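Local coordinates for periplasmic binding protein/LacI transcriptional regulator (Brachyspira murdochii, PDB 4KQC) that probably binds a carbohydrate or similar small solute between two lobes, as a periplasmic solute-binding protein of an ABC transporter, at residues Lys140-Val145 with Asp238-Gly243; Glu167-Asp172 with Gly177-Gln182; Pro88-Asp93 with Val281-Lys286; Gly25-Ala30 with Val35-Val40. One frame throughout, in Å; residues are numbered along the deposited sequence. Where two conformers were deposited one is given.

Contact 1: residues Lys140-Val145 with Asp238-Gly243; sequences KAKIAV and DAQDGG
Lys140 O is gripped by the carboxamide nitrogen of Gln240: Gln240 NE2 lies 3.0 Å from Lys140 O with an N-H...O angle of 163°. In the conformer given, Lys142 NZ also reaches Lys140 O, from the opposite face of its carbonyl plane. The same amide uses its other end as an acceptor: Lys142 N stands 2.8 Å from Gln240 OE1, in the carbonyl plane and on a lone pair. Two bonds to successive peptide groups thus fix the rotation of the amide. Gln240 reaches them because CG is anti to its backbone N (chi1 -164°) and the chain is extended beyond. The contact ties the start of strand 141-146, inside the mixed sheet of one lobe of the periplasmic-binding-protein fold, to the loop before strand 246-250. Here Ala239 to Gly242 form a type I turn, with an Asx turn in which Gly243 N donates to Asp241 OD1; Asp241 OD2 is salt-bridged to Arg131. A leucine in place of Gln240 would probably leave Lys142 N without its acceptor and Lys140 O with one donor fewer among these residues. In this conformer the Lys142 chain passes Gln240 with its CG 3.8 Å from Gln240 NE2.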
loop_
_atom_site.group_PDB
_atom_site.type_symbol
_atom_site.label_atom_id
_atom_site.label_comp_id
_atom_site.label_asym_id
_atom_site.label_seq_id
_atom_site.Cartn_x
_atom_site.Cartn_y
_atom_site.Cartn_z
ATOM N N LYS A 140 20.792 5.981 20.736
ATOM C CA LYS A 140 19.951 4.878 20.261
ATOM C C LYS A 140 20.137 4.672 18.774
ATOM O O LYS A 140 20.346 5.656 18.026
ATOM C CB LYS A 140 18.520 5.173 20.567
ATOM C CG LYS A 140 18.215 5.252 22.054
ATOM C CD LYS A 140 16.768 5.491 22.299
ATOM C CE LYS A 140 16.545 5.540 23.813
ATOM N NZ LYS A 140 15.099 5.415 24.080
ATOM N N ALA A 141 20.073 3.426 18.320
ATOM C CA ALA A 141 19.946 3.131 16.885
ATOM C C ALA A 141 18.650 3.691 16.355
ATOM O O ALA A 141 17.569 3.491 16.939
ATOM C CB ALA A 141 19.949 1.631 16.639
ATOM N N LYS A 142 18.705 4.291 15.167
ATOM C CA LYS A 142 17.528 4.898 14.560
ATOM C C LYS A 142 17.039 4.122 13.350
ATOM O O LYS A 142 17.835 3.724 12.523
ATOM C CB LYS A 142 17.848 6.335 14.136
ATOM C CG LYS A 142 18.468 7.203 15.220
ATOM C CD LYS A 142 17.551 7.288 16.436
ATOM C CE LYS A 142 17.853 8.519 17.275
ATOM N NZ LYS A 142 19.207 8.468 17.879
ATOM N N ILE A 143 15.742 3.907 13.292
ATOM C CA ILE A 143 15.065 3.373 12.119
ATOM C C ILE A 143 13.990 4.384 11.670
ATOM O O ILE A 143 13.125 4.790 12.462
ATOM C CB ILE A 143 14.430 2.020 12.397
ATOM C CG1 ILE A 143 15.516 0.981 12.810
ATOM C CG2 ILE A 143 13.662 1.544 11.176
ATOM C CD1 ILE A 143 15.687 0.762 14.304
ATOM N N ALA A 144 14.081 4.834 10.435
ATOM C CA ALA A 144 13.144 5.818 9.905
ATOM C C ALA A 144 11.979 5.129 9.244
ATOM O O ALA A 144 12.162 4.110 8.524
ATOM C CB ALA A 144 13.854 6.668 8.901
ATOM N N VAL A 145 10.789 5.638 9.482
ATOM C CA VAL A 145 9.575 5.131 8.840
ATOM C C VAL A 145 9.046 6.293 7.971
ATOM O O VAL A 145 8.603 7.273 8.522
ATOM C CB VAL A 145 8.558 4.724 9.903
ATOM C CG1 VAL A 145 7.163 4.432 9.283
ATOM C CG2 VAL A 145 9.096 3.557 10.743
ATOM N N ASP A 238 26.886 3.904 4.748
ATOM C CA ASP A 238 26.179 5.135 5.126
ATOM C C ASP A 238 25.213 4.983 6.261
ATOM O O ASP A 238 24.527 5.935 6.601
ATOM C CB ASP A 238 25.467 5.816 3.956
ATOM C CG ASP A 238 25.263 7.327 4.188
ATOM O OD1 ASP A 238 26.136 7.984 4.819
ATOM O OD2 ASP A 238 24.277 7.902 3.689
ATOM N N ALA A 239 25.205 3.828 6.894
ATOM C CA ALA A 239 24.387 3.622 8.088
ATOM C C ALA A 239 25.039 4.214 9.305
ATOM O O ALA A 239 26.232 4.489 9.328
ATOM C CB ALA A 239 24.076 2.163 8.294
ATOM N N GLN A 240 24.229 4.420 10.331
ATOM C CA GLN A 240 24.600 5.023 11.563
ATOM C C GLN A 240 25.837 4.391 12.250
ATOM O O GLN A 240 26.640 5.102 12.872
ATOM C CB GLN A 240 23.338 4.967 12.439
ATOM C CG GLN A 240 23.326 5.843 13.610
ATOM C CD GLN A 240 22.112 5.628 14.464
ATOM O OE1 GLN A 240 21.205 4.887 14.100
ATOM N NE2 GLN A 240 22.140 6.182 15.656
ATOM N N ASP A 241 25.990 3.073 12.105
ATOM C CA ASP A 241 27.128 2.308 12.597
ATOM C C ASP A 241 28.263 2.127 11.567
ATOM O O ASP A 241 29.177 1.343 11.803
ATOM C CB ASP A 241 26.715 0.946 13.135
ATOM C CG ASP A 241 26.035 0.066 12.096
ATOM O OD1 ASP A 241 25.926 0.439 10.885
ATOM O OD2 ASP A 241 25.585 -1.039 12.478
ATOM N N GLY A 242 28.223 2.885 10.468
ATOM C CA GLY A 242 29.135 2.687 9.330
ATOM C C GLY A 242 28.989 1.459 8.467
ATOM O O GLY A 242 29.802 1.217 7.552
ATOM N N GLY A 243 27.974 0.642 8.744
ATOM C CA GLY A 243 27.598 -0.435 7.831
ATOM C C GLY A 243 26.686 0.093 6.741
ATOM O O GLY A 243 26.687 1.312 6.445
#

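Contact 2: residues Glu167-Asp172 with Gly177-Gln182; sequences ELADGD and GKYALQ
Ala169 and Tyr179 face each other with their CA atoms 8.0 Å apart, while those of Asp170 and Gly177 come to 7.2 Å, so the end of the helix and the start of the strand stay close across a short connection. They belong to the beta-alpha-beta unit of strand 141-146, helix 152-171 and strand 179-184, and the contact lies where the helix leads on to the edge strand of the mixed sheet. Tyr179 carries most of it. With CG between its backbone N and carbonyl carbon (chi1 75°), the ring is directed to the helix and meets two successive residues in different ways. Ala169 CB sits over one ring face in a CH-pi contact, 3.8 Å from the ring centroid and displaced toward the rim; its nearest ring atom is Tyr179 CE1. Ala169 also touches Phe125 of helix 113-133, and Thr166, one turn earlier on the same helix as Ala169, also touches the tyrosine. Asp170 approaches differently, at the ring edge and in its plane. Tyr179 OH donates to Asp170 OD1 over 2.6 Å, and the carboxylate is turned 43° from the ring. The hydroxyl meets that oxygen from above the carboxylate plane rather than within it. Asp170 OD1 also accepts a hydrogen bond from a water, which in turn accepts one from the backbone: Gly177 N is 2.9 Å from this water.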
loop_
_atom_site.group_PDB
_atom_site.type_symbol
_atom_site.label_atom_id
_atom_site.label_comp_id
_atom_site.label_asym_id
_atom_site.label_seq_id
_atom_site.Cartn_x
_atom_site.Cartn_y
_atom_site.Cartn_z
ATOM N N GLU A 167 7.281 -4.517 19.451
ATOM C CA GLU A 167 7.048 -5.782 20.135
ATOM C C GLU A 167 8.317 -6.644 20.072
ATOM O O GLU A 167 8.762 -7.217 21.082
ATOM C CB GLU A 167 5.810 -6.477 19.528
ATOM C CG GLU A 167 5.563 -7.877 20.039
ATOM C CD GLU A 167 4.476 -8.661 19.301
ATOM O OE1 GLU A 167 4.052 -8.290 18.186
ATOM O OE2 GLU A 167 4.056 -9.689 19.874
ATOM N N LEU A 168 8.906 -6.749 18.887
ATOM C CA LEU A 168 10.070 -7.631 18.760
ATOM C C LEU A 168 11.278 -7.055 19.514
ATOM O O LEU A 168 11.978 -7.757 20.210
ATOM C CB LEU A 168 10.444 -7.836 17.284
ATOM C CG LEU A 168 9.374 -8.539 16.421
ATOM C CD1 LEU A 168 9.718 -8.462 14.962
ATOM C CD2 LEU A 168 9.191 -9.978 16.868
ATOM N N ALA A 169 11.540 -5.765 19.322
ATOM C CA ALA A 169 12.719 -5.113 19.839
ATOM C C ALA A 169 12.595 -4.935 21.384
ATOM O O ALA A 169 13.597 -4.980 22.113
ATOM C CB ALA A 169 12.940 -3.763 19.139
ATOM N N ASP A 170 11.382 -4.755 21.906
ATOM C CA ASP A 170 11.270 -4.662 23.396
ATOM C C ASP A 170 11.338 -6.038 24.004
ATOM O O ASP A 170 11.670 -6.175 25.188
ATOM C CB ASP A 170 9.973 -4.044 23.858
ATOM C CG ASP A 170 9.867 -2.563 23.516
ATOM O OD1 ASP A 170 10.843 -1.956 23.016
ATOM O OD2 ASP A 170 8.747 -1.989 23.767
ATOM N N GLY A 171 10.934 -7.034 23.224
ATOM C CA GLY A 171 10.851 -8.407 23.708
ATOM C C GLY A 171 12.211 -9.060 23.872
ATOM O O GLY A 171 12.377 -10.039 24.639
ATOM N N ASP A 172 13.168 -8.558 23.121
ATOM C CA ASP A 172 14.537 -9.068 23.099
ATOM C C ASP A 172 15.308 -8.171 24.010
ATOM O O ASP A 172 15.481 -7.023 23.722
ATOM C CB ASP A 172 15.072 -8.960 21.672
ATOM C CG ASP A 172 16.462 -9.479 21.486
ATOM O OD1 ASP A 172 17.230 -9.586 22.466
ATOM O OD2 ASP A 172 16.837 -9.769 20.279
ATOM N N GLY A 177 15.354 -0.765 24.686
ATOM C CA GLY A 177 15.954 0.463 25.117
ATOM C C GLY A 177 17.039 1.089 24.239
ATOM O O GLY A 177 17.543 2.159 24.546
ATOM N N LYS A 178 17.434 0.423 23.154
ATOM C CA LYS A 178 18.578 0.868 22.371
ATOM C C LYS A 178 18.174 1.380 21.011
ATOM O O LYS A 178 19.031 1.540 20.182
ATOM C CB LYS A 178 19.542 -0.291 22.154
ATOM C CG LYS A 178 20.199 -0.818 23.427
ATOM C CD LYS A 178 21.051 -2.047 23.155
ATOM C CE LYS A 178 21.752 -2.478 24.402
ATOM N NZ LYS A 178 22.526 -3.725 24.058
ATOM N N TYR A 179 16.888 1.576 20.771
ATOM C CA TYR A 179 16.434 1.915 19.445
ATOM C C TYR A 179 15.404 2.996 19.532
ATOM O O TYR A 179 14.683 3.164 20.554
ATOM C CB TYR A 179 15.888 0.681 18.697
ATOM C CG TYR A 179 14.533 0.278 19.194
ATOM C CD1 TYR A 179 14.398 -0.551 20.311
ATOM C CD2 TYR A 179 13.383 0.731 18.603
ATOM C CE1 TYR A 179 13.153 -0.854 20.855
ATOM C CE2 TYR A 179 12.130 0.393 19.109
ATOM C CZ TYR A 179 12.017 -0.394 20.216
ATOM O OH TYR A 179 10.805 -0.701 20.758
ATOM N N ALA A 180 15.258 3.758 18.449
ATOM C CA ALA A 180 14.146 4.722 18.288
ATOM C C ALA A 180 13.614 4.711 16.869
ATOM O O ALA A 180 14.391 4.701 15.920
ATOM C CB ALA A 180 14.618 6.119 18.592
ATOM N N LEU A 181 12.307 4.686 16.728
ATOM C CA LEU A 181 11.679 4.697 15.443
ATOM C C LEU A 181 11.341 6.178 15.153
ATOM O O LEU A 181 10.770 6.863 16.014
ATOM C CB LEU A 181 10.415 3.845 15.443
ATOM C CG LEU A 181 10.597 2.360 15.731
ATOM C CD1 LEU A 181 9.283 1.612 15.970
ATOM C CD2 LEU A 181 11.388 1.743 14.609
ATOM N N GLN A 182 11.695 6.672 13.987
ATOM C CA GLN A 182 11.462 8.042 13.607
ATOM C C GLN A 182 10.403 8.023 12.502
ATOM O O GLN A 182 10.707 7.630 11.396
ATOM C CB GLN A 182 12.748 8.642 13.095
ATOM C CG GLN A 182 13.825 8.621 14.134
ATOM C CD GLN A 182 15.098 9.260 13.612
ATOM O OE1 GLN A 182 15.455 9.096 12.439
ATOM N NE2 GLN A 182 15.783 9.998 14.482
HETATM O O HOH W 1 12.531 -0.442 24.179
#

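Contact 3: residues Pro88-Asp93 with Val281-Lys286; sequences PLIGFD and VTLAYK
Ile90 packs tightly against Leu283 and Ala284 through three of its carbons, whereas the ends of the two segments diverge. CG1 of Ile90 comes to 3.6 Å from CA of Ala284, close to the helix backbone itself, and lies 3.9 Å from the CB of that alanine. The methyl branch serves the neighbouring residue: Ile90 CG2 is 3.9 Å from Leu283 CB, the two side chains crossing at about a right angle. Both branches reach the helix because CG1 stands anti to the carbonyl carbon (chi1 -61°) and CG2 anti to the backbone N. CD1 adds a longer contact beside Leu283 CB. This is strand-to-helix packing in an alpha/beta lobe of the periplasmic-binding-protein fold: strand 89-92 lies within a parallel sheet, and helix 273-288, from far along the chain, covers one side of it. An alanine at Ile90 would probably open a gap beside Leu283 and Ala284, since the carbons that touch them would be gone. Toward the periphery the fit is looser: Pro88, although directed at the helix, keeps its ring 5.2 Å or more from 281-286 and touches Ala287 instead. Partly exposed Lys286 turns to Glu291 and Val293 in the following loop.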
loop_
_atom_site.group_PDB
_atom_site.type_symbol
_atom_site.label_atom_id
_atom_site.label_comp_id
_atom_site.label_asym_id
_atom_site.label_seq_id
_atom_site.Cartn_x
_atom_site.Cartn_y
_atom_site.Cartn_z
ATOM N N PRO A 88 -26.297 -1.788 -3.017
ATOM C CA PRO A 88 -25.244 -2.392 -2.238
ATOM C C PRO A 88 -23.879 -1.827 -2.602
ATOM O O PRO A 88 -23.541 -1.713 -3.777
ATOM C CB PRO A 88 -25.323 -3.857 -2.616
ATOM C CG PRO A 88 -26.717 -4.067 -3.092
ATOM C CD PRO A 88 -27.177 -2.783 -3.648
ATOM N N LEU A 89 -23.125 -1.474 -1.567
ATOM C CA LEU A 89 -21.831 -0.810 -1.700
ATOM C C LEU A 89 -20.730 -1.678 -1.068
ATOM O O LEU A 89 -20.818 -2.004 0.101
ATOM C CB LEU A 89 -21.875 0.597 -1.058
ATOM C CG LEU A 89 -20.608 1.399 -1.125
ATOM C CD1 LEU A 89 -20.123 1.697 -2.567
ATOM C CD2 LEU A 89 -20.782 2.669 -0.301
ATOM N N ILE A 90 -19.702 -1.932 -1.859
ATOM C CA ILE A 90 -18.526 -2.719 -1.457
ATOM C C ILE A 90 -17.340 -1.812 -1.586
ATOM O O ILE A 90 -17.178 -1.144 -2.630
ATOM C CB ILE A 90 -18.358 -3.923 -2.406
ATOM C CG1 ILE A 90 -19.570 -4.867 -2.361
ATOM C CG2 ILE A 90 -17.052 -4.700 -2.208
ATOM C CD1 ILE A 90 -19.945 -5.324 -0.983
ATOM N N GLY A 91 -16.467 -1.777 -0.590
ATOM C CA GLY A 91 -15.155 -1.144 -0.797
ATOM C C GLY A 91 -14.138 -2.153 -1.355
ATOM O O GLY A 91 -14.211 -3.396 -1.095
ATOM N N PHE A 92 -13.131 -1.648 -2.036
ATOM C CA PHE A 92 -12.007 -2.462 -2.389
ATOM C C PHE A 92 -10.713 -1.700 -2.391
ATOM O O PHE A 92 -10.707 -0.491 -2.487
ATOM C CB PHE A 92 -12.263 -3.295 -3.650
ATOM C CG PHE A 92 -12.216 -2.539 -4.936
ATOM C CD1 PHE A 92 -13.172 -1.622 -5.207
ATOM C CD2 PHE A 92 -11.242 -2.781 -5.887
ATOM C CE1 PHE A 92 -13.189 -0.945 -6.396
ATOM C CE2 PHE A 92 -11.236 -2.110 -7.090
ATOM C CZ PHE A 92 -12.221 -1.163 -7.352
ATOM N N ASP A 93 -9.588 -2.415 -2.263
ATOM C CA ASP A 93 -8.300 -1.714 -2.038
ATOM C C ASP A 93 -8.475 -0.795 -0.781
ATOM O O ASP A 93 -9.099 -1.230 0.200
ATOM C CB ASP A 93 -7.878 -0.949 -3.317
ATOM C CG ASP A 93 -6.464 -0.484 -3.274
ATOM O OD1 ASP A 93 -5.561 -1.369 -3.395
ATOM O OD2 ASP A 93 -6.242 0.711 -3.078
ATOM N N VAL A 281 -15.524 -7.805 -7.079
ATOM C CA VAL A 281 -16.679 -8.096 -7.893
ATOM C C VAL A 281 -17.454 -9.238 -7.274
ATOM O O VAL A 281 -18.684 -9.205 -7.367
ATOM C CB VAL A 281 -16.288 -8.338 -9.344
ATOM C CG1 VAL A 281 -17.451 -8.957 -10.133
ATOM C CG2 VAL A 281 -15.819 -7.037 -9.941
ATOM N N THR A 282 -16.782 -10.278 -6.770
ATOM C CA THR A 282 -17.485 -11.337 -6.081
ATOM C C THR A 282 -18.381 -10.841 -4.953
ATOM O O THR A 282 -19.510 -11.260 -4.857
ATOM C CB THR A 282 -16.483 -12.400 -5.567
ATOM O OG1 THR A 282 -15.783 -12.935 -6.697
ATOM C CG2 THR A 282 -17.200 -13.573 -4.867
ATOM N N LEU A 283 -17.846 -10.027 -4.071
ATOM C CA LEU A 283 -18.600 -9.461 -2.962
ATOM C C LEU A 283 -19.784 -8.671 -3.525
ATOM O O LEU A 283 -20.892 -8.734 -3.004
ATOM C CB LEU A 283 -17.710 -8.541 -2.114
ATOM C CG LEU A 283 -16.687 -9.198 -1.205
ATOM C CD1 LEU A 283 -15.761 -8.165 -0.547
ATOM C CD2 LEU A 283 -17.459 -9.981 -0.192
ATOM N N ALA A 284 -19.526 -7.881 -4.557
ATOM C CA ALA A 284 -20.580 -7.032 -5.086
ATOM C C ALA A 284 -21.721 -7.823 -5.689
ATOM O O ALA A 284 -22.905 -7.507 -5.449
ATOM C CB ALA A 284 -20.009 -6.067 -6.059
ATOM N N TYR A 285 -21.362 -8.864 -6.405
ATOM C CA TYR A 285 -22.303 -9.774 -6.984
ATOM C C TYR A 285 -23.124 -10.427 -5.911
ATOM O O TYR A 285 -24.384 -10.472 -6.020
ATOM C CB TYR A 285 -21.590 -10.761 -7.901
ATOM C CG TYR A 285 -22.562 -11.767 -8.462
ATOM C CD1 TYR A 285 -23.354 -11.410 -9.504
ATOM C CD2 TYR A 285 -22.655 -13.037 -7.939
ATOM C CE1 TYR A 285 -24.268 -12.277 -10.058
ATOM C CE2 TYR A 285 -23.581 -13.941 -8.473
ATOM C CZ TYR A 285 -24.383 -13.524 -9.526
ATOM O OH TYR A 285 -25.334 -14.337 -10.138
ATOM N N LYS A 286 -22.469 -10.980 -4.903
ATOM C CA LYS A 286 -23.211 -11.663 -3.799
ATOM C C LYS A 286 -24.141 -10.703 -3.099
ATOM O O LYS A 286 -25.329 -11.032 -2.812
ATOM C CB LYS A 286 -22.242 -12.285 -2.783
ATOM C CG LYS A 286 -21.446 -13.459 -3.364
ATOM C CD LYS A 286 -20.486 -14.013 -2.327
ATOM C CE LYS A 286 -19.978 -15.363 -2.795
ATOM N NZ LYS A 286 -18.814 -15.856 -2.022
#

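Contact 4: residues Gly25-Ala30 with Val35-Val40; sequences GAEAAA and VKISFV
Helix 18-33 and strand 36-40 are consecutive parts of the beta-alpha-beta unit that starts with strand 6-10, in a parallel sheet where 36-40 is an edge strand. The short segments run nearly antiparallel, at 164°, with their axes 8.4 Å apart; this close approach suits the small residues on the facing side of the helix. Ala30 CB packs 3.7 Å from Ile37 CG2, and Ala26 CB, one turn earlier, lies 3.8 Å from Ile37 CD1. Ile37 therefore spans both alanines with different branches. Its CG1 occupies the position between backbone N and carbonyl carbon (chi1 66°), and from there CD1 extends to Ala26 while CG2 is left for Ala30. Ala26 CB also meets the Phe39 ring obliquely, nearest to CE2; the Phe39 side chain also touches Trp19, Val22 and Arg23 of the helix. Where helix and strand converge, Val35 N donates to Ala30 O over 3.0 Å in an almost straight bond, 177° at the hydrogen. The partly exposed margin is polar. Glu27, bent at chi2, brings its carboxylate alongside Ile37, with OE1 3.5 Å from Ile37 CG1. Two waters link this carboxylate to the strand backbone: one lies between Glu27 OE1 and Ile37 N, and the other between Glu27 OE2 and Ile37 O, 2.7 Å from the latter.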
loop_
_atom_site.group_PDB
_atom_site.type_symbol
_atom_site.label_atom_id
_atom_site.label_comp_id
_atom_site.label_asym_id
_atom_site.label_seq_id
_atom_site.Cartn_x
_atom_site.Cartn_y
_atom_site.Cartn_z
ATOM N N GLY A 25 -8.664 -9.047 -12.670
ATOM C CA GLY A 25 -9.309 -9.819 -11.635
ATOM C C GLY A 25 -10.808 -9.570 -11.603
ATOM O O GLY A 25 -11.653 -10.480 -11.581
ATOM N N ALA A 26 -11.151 -8.285 -11.684
ATOM C CA ALA A 26 -12.541 -7.870 -11.731
ATOM C C ALA A 26 -13.298 -8.417 -12.926
ATOM O O ALA A 26 -14.407 -8.904 -12.785
ATOM C CB ALA A 26 -12.630 -6.330 -11.735
ATOM N N GLU A 27 -12.717 -8.309 -14.118
ATOM C CA GLU A 27 -13.353 -8.828 -15.337
ATOM C C GLU A 27 -13.520 -10.345 -15.255
ATOM O O GLU A 27 -14.541 -10.864 -15.659
ATOM C CB GLU A 27 -12.568 -8.409 -16.558
ATOM C CG GLU A 27 -12.578 -6.875 -16.815
ATOM C CD GLU A 27 -13.904 -6.238 -17.211
ATOM O OE1 GLU A 27 -14.903 -6.957 -17.391
ATOM O OE2 GLU A 27 -13.949 -4.978 -17.391
ATOM N N ALA A 28 -12.545 -11.030 -14.665
ATOM C CA ALA A 28 -12.676 -12.461 -14.488
ATOM C C ALA A 28 -13.855 -12.859 -13.631
ATOM O O ALA A 28 -14.624 -13.749 -14.023
ATOM C CB ALA A 28 -11.407 -13.118 -13.977
ATOM N N ALA A 29 -13.986 -12.237 -12.460
ATOM C CA ALA A 29 -15.100 -12.494 -11.569
ATOM C C ALA A 29 -16.362 -12.086 -12.261
ATOM O O ALA A 29 -17.401 -12.747 -12.070
ATOM C CB ALA A 29 -14.960 -11.726 -10.256
ATOM N N ALA A 30 -16.352 -11.008 -13.045
ATOM C CA ALA A 30 -17.596 -10.576 -13.671
ATOM C C ALA A 30 -18.074 -11.659 -14.660
ATOM O O ALA A 30 -19.255 -12.083 -14.662
ATOM C CB ALA A 30 -17.413 -9.247 -14.382
ATOM N N VAL A 35 -22.124 -11.255 -15.062
ATOM C CA VAL A 35 -22.472 -9.852 -14.853
ATOM C C VAL A 35 -21.542 -8.979 -15.688
ATOM O O VAL A 35 -20.363 -9.276 -15.830
ATOM C CB VAL A 35 -22.485 -9.529 -13.348
ATOM C CG1 VAL A 35 -21.141 -9.757 -12.681
ATOM C CG2 VAL A 35 -22.883 -8.061 -13.137
ATOM N N LYS A 36 -22.092 -7.906 -16.261
ATOM C CA LYS A 36 -21.325 -6.885 -16.915
ATOM C C LYS A 36 -20.862 -5.872 -15.875
ATOM O O LYS A 36 -21.617 -5.532 -14.948
ATOM C CB LYS A 36 -22.173 -6.138 -17.968
ATOM C CG LYS A 36 -22.632 -7.047 -19.102
ATOM C CD LYS A 36 -21.623 -7.087 -20.238
ATOM C CE LYS A 36 -21.793 -8.352 -21.055
ATOM N NZ LYS A 36 -21.191 -8.231 -22.399
ATOM N N ILE A 37 -19.611 -5.434 -15.986
ATOM C CA ILE A 37 -19.112 -4.366 -15.151
ATOM C C ILE A 37 -18.630 -3.170 -15.962
ATOM O O ILE A 37 -18.237 -3.295 -17.129
ATOM C CB ILE A 37 -17.959 -4.820 -14.217
ATOM C CG1 ILE A 37 -16.695 -5.220 -14.992
ATOM C CG2 ILE A 37 -18.461 -5.875 -13.231
ATOM C CD1 ILE A 37 -15.489 -5.486 -14.094
ATOM N N SER A 38 -18.698 -2.003 -15.346
ATOM C CA SER A 38 -17.941 -0.849 -15.722
ATOM C C SER A 38 -16.658 -0.845 -14.896
ATOM O O SER A 38 -16.612 -1.429 -13.800
ATOM C CB SER A 38 -18.801 0.426 -15.506
ATOM O OG SER A 38 -18.908 0.701 -14.095
ATOM N N PHE A 39 -15.557 -0.343 -15.410
ATOM C CA PHE A 39 -14.344 -0.255 -14.588
ATOM C C PHE A 39 -13.751 1.107 -14.873
ATOM O O PHE A 39 -13.110 1.280 -15.884
ATOM C CB PHE A 39 -13.347 -1.391 -14.882
ATOM C CG PHE A 39 -12.249 -1.524 -13.825
ATOM C CD1 PHE A 39 -11.094 -0.740 -13.867
ATOM C CD2 PHE A 39 -12.369 -2.472 -12.828
ATOM C CE1 PHE A 39 -10.097 -0.898 -12.915
ATOM C CE2 PHE A 39 -11.412 -2.600 -11.820
ATOM C CZ PHE A 39 -10.251 -1.817 -11.874
ATOM N N VAL A 40 -14.087 2.087 -14.047
ATOM C CA VAL A 40 -13.890 3.474 -14.386
ATOM C C VAL A 40 -13.089 4.187 -13.311
ATOM O O VAL A 40 -13.412 4.095 -12.107
ATOM C CB VAL A 40 -15.228 4.264 -14.602
ATOM C CG1 VAL A 40 -15.946 3.676 -15.773
ATOM C CG2 VAL A 40 -16.142 4.315 -13.374
HETATM O O HOH W 2 -17.802 -6.625 -18.065
HETATM O O HOH W 3 -15.868 -3.811 -18.420
#

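Overall arrangement
The four contacts fall into two pairs on opposite sides of the chain's centre, one pair to each sheet. Contacts 1 and 2 have centres about 13 Å apart and meet through neighbouring strands 141-146 and 179-184; contacts 3 and 4, about 11 Å apart, meet where Val281 packs on Ala26 and Ala29. Contact 3 is wholly buried and purely apolar, while the other three are partly buried and include polar bonds. Contacts 2 and 4 are equivalent in topology, each joining helix to following strand in a beta-alpha-beta unit with a water-bridged acid at its margin. Contact 1 instead relies on an amide binding backbone, and like contact 3 joins distant parts of the sequence.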